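Local atomic coordinates of methylmalonyl-CoA epimerase, mitochondrial (Homo sapiens, PDB entry 3RMU), a protein that catalyses the interconversion of the (R) and (S) forms of methylmalonyl-CoA in mitochondrial propionyl-CoA metabolism and binds a cobalt ion. Residues V9-E17 with I66-G76. Numbering follows the deposited sequence.
Sequences VAIAVPDLE and IAGFLQKNKAG
In this vicinal oxygen chelate (VOC) fold, the end of strand 3-12 meets the short helix 67-72 and the turn behind it, with Ala12 as the central point of touch. The methyl of Ala12 sits among three apolar side chains of the second segment: Phe69, whose CD2 lies 3.7 Å from Ala12 CB in an oblique approach to the ring, Leu70, whose CG is 4.2 Å from that CB, and Ile66, whose CD1 is slightly farther off. With CG anti to the backbone N (chi1 -174°), the Phe69 ring extends beside its own carbonyl carbon and turns its CD2-CE2 side to the methyl. Asn73 ND2 lies 3.4 Å above the plane of this ring, over the centre, and gives a nearly straight hydrogen bond (163°) to Phe69 O at 2.9 Å. Phe69 O also accepts a hydrogen bond from Asn73 N, so two donors share it where the helix ends. The Phe69 ring meets His79 edge-to-face. The two methyls of Leu70 lie along the chain beyond Ala12, CD1 at 3.8 Å from Val13 O and CD2 close to the peptide N of Pro14. Pro14 rests its ring against the type I turn Asn73-Gly76, with CG near Lys74 O and CD 3.4 Å from Ala75 O. Gly76, at a positive phi of 92°, brings its CA to 3.1 Å from Ala12 O. No hydrogen bond crosses between the segments; the contact is van der Waals packing, while Val13 O bonds to His58 ND1. The Ile66 side chain lies about 6 Å from that of the cobalt ligand His80. Helix 67-72 and its turn belong to the link from strand 53-59 to strand 77-85, which in this glyoxalase-type VOC fold packs on the end of strand 3-12.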
loop_
_atom_site.group_PDB
_atom_site.type_symbol
_atom_site.label_atom_id
_atom_site.label_comp_id
_atom_site.label_asym_id
_atom_site.label_seq_id
_atom_site.Cartn_x
_atom_site.Cartn_y
_atom_site.Cartn_z
ATOM N N VAL A 9 -1.683 -3.110 -4.562
ATOM C CA VAL A 9 -2.019 -2.157 -3.515
ATOM C C VAL A 9 -3.203 -1.425 -4.081
ATOM O O VAL A 9 -3.133 -0.964 -5.214
ATOM C CB VAL A 9 -0.877 -1.196 -3.184
ATOM C CG1 VAL A 9 -1.365 -0.123 -2.208
ATOM C CG2 VAL A 9 0.223 -1.937 -2.552
ATOM N N ALA A 10 -4.304 -1.333 -3.335
ATOM C CA ALA A 10 -5.540 -0.674 -3.820
ATOM C C ALA A 10 -5.595 0.733 -3.209
ATOM O O ALA A 10 -5.444 0.885 -2.005
ATOM C CB ALA A 10 -6.818 -1.397 -3.332
ATOM N N ILE A 11 -5.811 1.718 -4.060
ATOM C CA ILE A 11 -5.955 3.134 -3.648
ATOM C C ILE A 11 -7.327 3.609 -4.065
ATOM O O ILE A 11 -7.676 3.499 -5.242
ATOM C CB ILE A 11 -4.888 4.067 -4.340
ATOM C CG1 ILE A 11 -3.465 3.531 -4.234
ATOM C CG2 ILE A 11 -5.019 5.539 -3.809
ATOM C CD1 ILE A 11 -2.946 3.259 -2.899
ATOM N N ALA A 12 -8.121 4.123 -3.108
ATOM C CA ALA A 12 -9.376 4.755 -3.398
ATOM C C ALA A 12 -9.123 6.212 -3.780
ATOM O O ALA A 12 -8.345 6.914 -3.131
ATOM C CB ALA A 12 -10.297 4.675 -2.187
ATOM N N VAL A 13 -9.707 6.641 -4.888
ATOM C CA VAL A 13 -9.518 8.020 -5.356
ATOM C C VAL A 13 -10.849 8.637 -5.631
ATOM O O VAL A 13 -11.778 7.957 -6.089
ATOM C CB VAL A 13 -8.627 8.072 -6.599
ATOM C CG1 VAL A 13 -7.221 7.520 -6.258
ATOM C CG2 VAL A 13 -9.237 7.343 -7.781
ATOM N N PRO A 14 -10.971 9.950 -5.369
ATOM C CA PRO A 14 -12.245 10.632 -5.592
ATOM C C PRO A 14 -12.450 10.961 -7.062
ATOM O O PRO A 14 -13.546 11.278 -7.468
ATOM C CB PRO A 14 -12.096 11.900 -4.770
ATOM C CG PRO A 14 -10.616 12.150 -4.754
ATOM C CD PRO A 14 -9.978 10.813 -4.706
ATOM N N ASP A 15 -11.401 10.854 -7.873
ATOM C CA ASP A 15 -11.554 11.145 -9.285
ATOM C C ASP A 15 -10.684 10.192 -10.049
ATOM O O ASP A 15 -9.477 10.368 -10.107
ATOM C CB ASP A 15 -11.174 12.611 -9.578
ATOM C CG ASP A 15 -11.514 13.035 -10.994
ATOM O OD1 ASP A 15 -11.203 12.296 -11.945
ATOM O OD2 ASP A 15 -12.098 14.124 -11.163
ATOM N N LEU A 16 -11.286 9.175 -10.639
ATOM C CA LEU A 16 -10.462 8.116 -11.241
ATOM C C LEU A 16 -9.634 8.620 -12.440
ATOM O O LEU A 16 -8.448 8.287 -12.578
ATOM C CB LEU A 16 -11.334 6.935 -11.654
ATOM C CG LEU A 16 -10.649 5.662 -12.143
ATOM C CD1 LEU A 16 -9.557 5.210 -11.180
ATOM C CD2 LEU A 16 -11.700 4.537 -12.325
ATOM N N GLU A 17 -10.250 9.409 -13.313
ATOM C CA GLU A 17 -9.543 9.935 -14.490
ATOM C C GLU A 17 -8.350 10.838 -14.095
ATOM O O GLU A 17 -7.256 10.714 -14.657
ATOM C CB GLU A 17 -10.525 10.704 -15.379
ATOM C CG GLU A 17 -10.069 10.910 -16.815
ATOM C CD GLU A 17 -10.207 9.660 -17.695
ATOM O OE1 GLU A 17 -10.132 9.815 -18.938
ATOM O OE2 GLU A 17 -10.392 8.538 -17.162
ATOM N N ILE A 66 -16.411 0.952 -1.131
ATOM C CA ILE A 66 -15.437 2.011 -0.823
ATOM C C ILE A 66 -16.087 3.412 -0.680
ATOM O O ILE A 66 -15.417 4.387 -0.340
ATOM C CB ILE A 66 -14.277 2.028 -1.856
ATOM C CG1 ILE A 66 -14.751 2.427 -3.260
ATOM C CG2 ILE A 66 -13.566 0.650 -1.912
ATOM C CD1 ILE A 66 -13.600 2.747 -4.225
ATOM N N ALA A 67 -17.390 3.524 -0.933
ATOM C CA ALA A 67 -18.055 4.836 -0.819
ATOM C C ALA A 67 -17.854 5.429 0.578
ATOM O O ALA A 67 -17.626 6.629 0.727
ATOM C CB ALA A 67 -19.528 4.730 -1.165
ATOM N N GLY A 68 -17.905 4.579 1.597
ATOM C CA GLY A 68 -17.750 5.041 2.989
ATOM C C GLY A 68 -16.329 5.488 3.297
ATOM O O GLY A 68 -16.112 6.461 4.012
ATOM N N PHE A 69 -15.354 4.783 2.729
ATOM C CA PHE A 69 -13.957 5.189 2.856
ATOM C C PHE A 69 -13.725 6.599 2.269
ATOM O O PHE A 69 -12.972 7.390 2.826
ATOM C CB PHE A 69 -13.069 4.156 2.184
ATOM C CG PHE A 69 -11.607 4.392 2.377
ATOM C CD1 PHE A 69 -10.954 3.923 3.508
ATOM C CD2 PHE A 69 -10.883 5.079 1.436
ATOM C CE1 PHE A 69 -9.595 4.124 3.679
ATOM C CE2 PHE A 69 -9.510 5.283 1.601
ATOM C CZ PHE A 69 -8.877 4.800 2.727
ATOM N N LEU A 70 -14.414 6.918 1.176
ATOM C CA LEU A 70 -14.156 8.154 0.440
ATOM C C LEU A 70 -14.839 9.342 1.071
ATOM O O LEU A 70 -14.460 10.475 0.812
ATOM C CB LEU A 70 -14.577 8.022 -1.021
ATOM C CG LEU A 70 -13.483 7.407 -1.900
ATOM C CD1 LEU A 70 -14.043 6.950 -3.250
ATOM C CD2 LEU A 70 -12.332 8.398 -2.097
ATOM N N GLN A 71 -15.835 9.074 1.907
ATOM C CA GLN A 71 -16.402 10.085 2.782
ATOM C C GLN A 71 -15.446 10.451 3.934
ATOM O O GLN A 71 -15.338 11.628 4.294
ATOM C CB GLN A 71 -17.758 9.619 3.323
ATOM C CG GLN A 71 -18.835 9.510 2.241
ATOM C CD GLN A 71 -20.137 8.889 2.739
ATOM O OE1 GLN A 71 -20.461 8.949 3.929
ATOM N NE2 GLN A 71 -20.895 8.291 1.820
ATOM N N LYS A 72 -14.770 9.460 4.517
ATOM C CA LYS A 72 -13.771 9.719 5.580
ATOM C C LYS A 72 -12.481 10.350 5.046
ATOM O O LYS A 72 -11.885 11.191 5.712
ATOM C CB LYS A 72 -13.412 8.437 6.365
ATOM C CG LYS A 72 -13.890 8.441 7.825
ATOM C CD LYS A 72 -13.017 7.561 8.720
ATOM C CE LYS A 72 -13.622 7.424 10.119
ATOM N NZ LYS A 72 -12.958 6.365 10.939
ATOM N N ASN A 73 -12.057 9.920 3.859
ATOM C CA ASN A 73 -10.798 10.350 3.247
ATOM C C ASN A 73 -11.108 11.004 1.905
ATOM O O ASN A 73 -11.157 10.335 0.871
ATOM C CB ASN A 73 -9.863 9.143 3.070
ATOM C CG ASN A 73 -9.718 8.334 4.350
ATOM O OD1 ASN A 73 -8.807 8.572 5.154
ATOM N ND2 ASN A 73 -10.650 7.404 4.570
ATOM N N LYS A 74 -11.331 12.319 1.942
ATOM C CA LYS A 74 -11.891 13.070 0.816
ATOM C C LYS A 74 -10.902 13.163 -0.350
ATOM O O LYS A 74 -11.307 13.241 -1.523
ATOM C CB LYS A 74 -12.293 14.489 1.253
ATOM C CG LYS A 74 -13.098 14.591 2.565
ATOM C CD LYS A 74 -14.592 14.385 2.355
ATOM C CE LYS A 74 -15.343 15.703 2.247
ATOM N NZ LYS A 74 -16.783 15.481 1.945
ATOM N N ALA A 75 -9.608 13.146 -0.034
ATOM C CA ALA A 75 -8.562 13.129 -1.074
ATOM C C ALA A 75 -8.276 11.721 -1.570
ATOM O O ALA A 75 -7.495 11.545 -2.500
ATOM C CB ALA A 75 -7.262 13.817 -0.562
ATOM N N GLY A 76 -8.926 10.730 -0.962
ATOM C CA GLY A 76 -8.698 9.336 -1.275
ATOM C C GLY A 76 -7.624 8.771 -0.352
ATOM O O GLY A 76 -7.131 9.483 0.501
#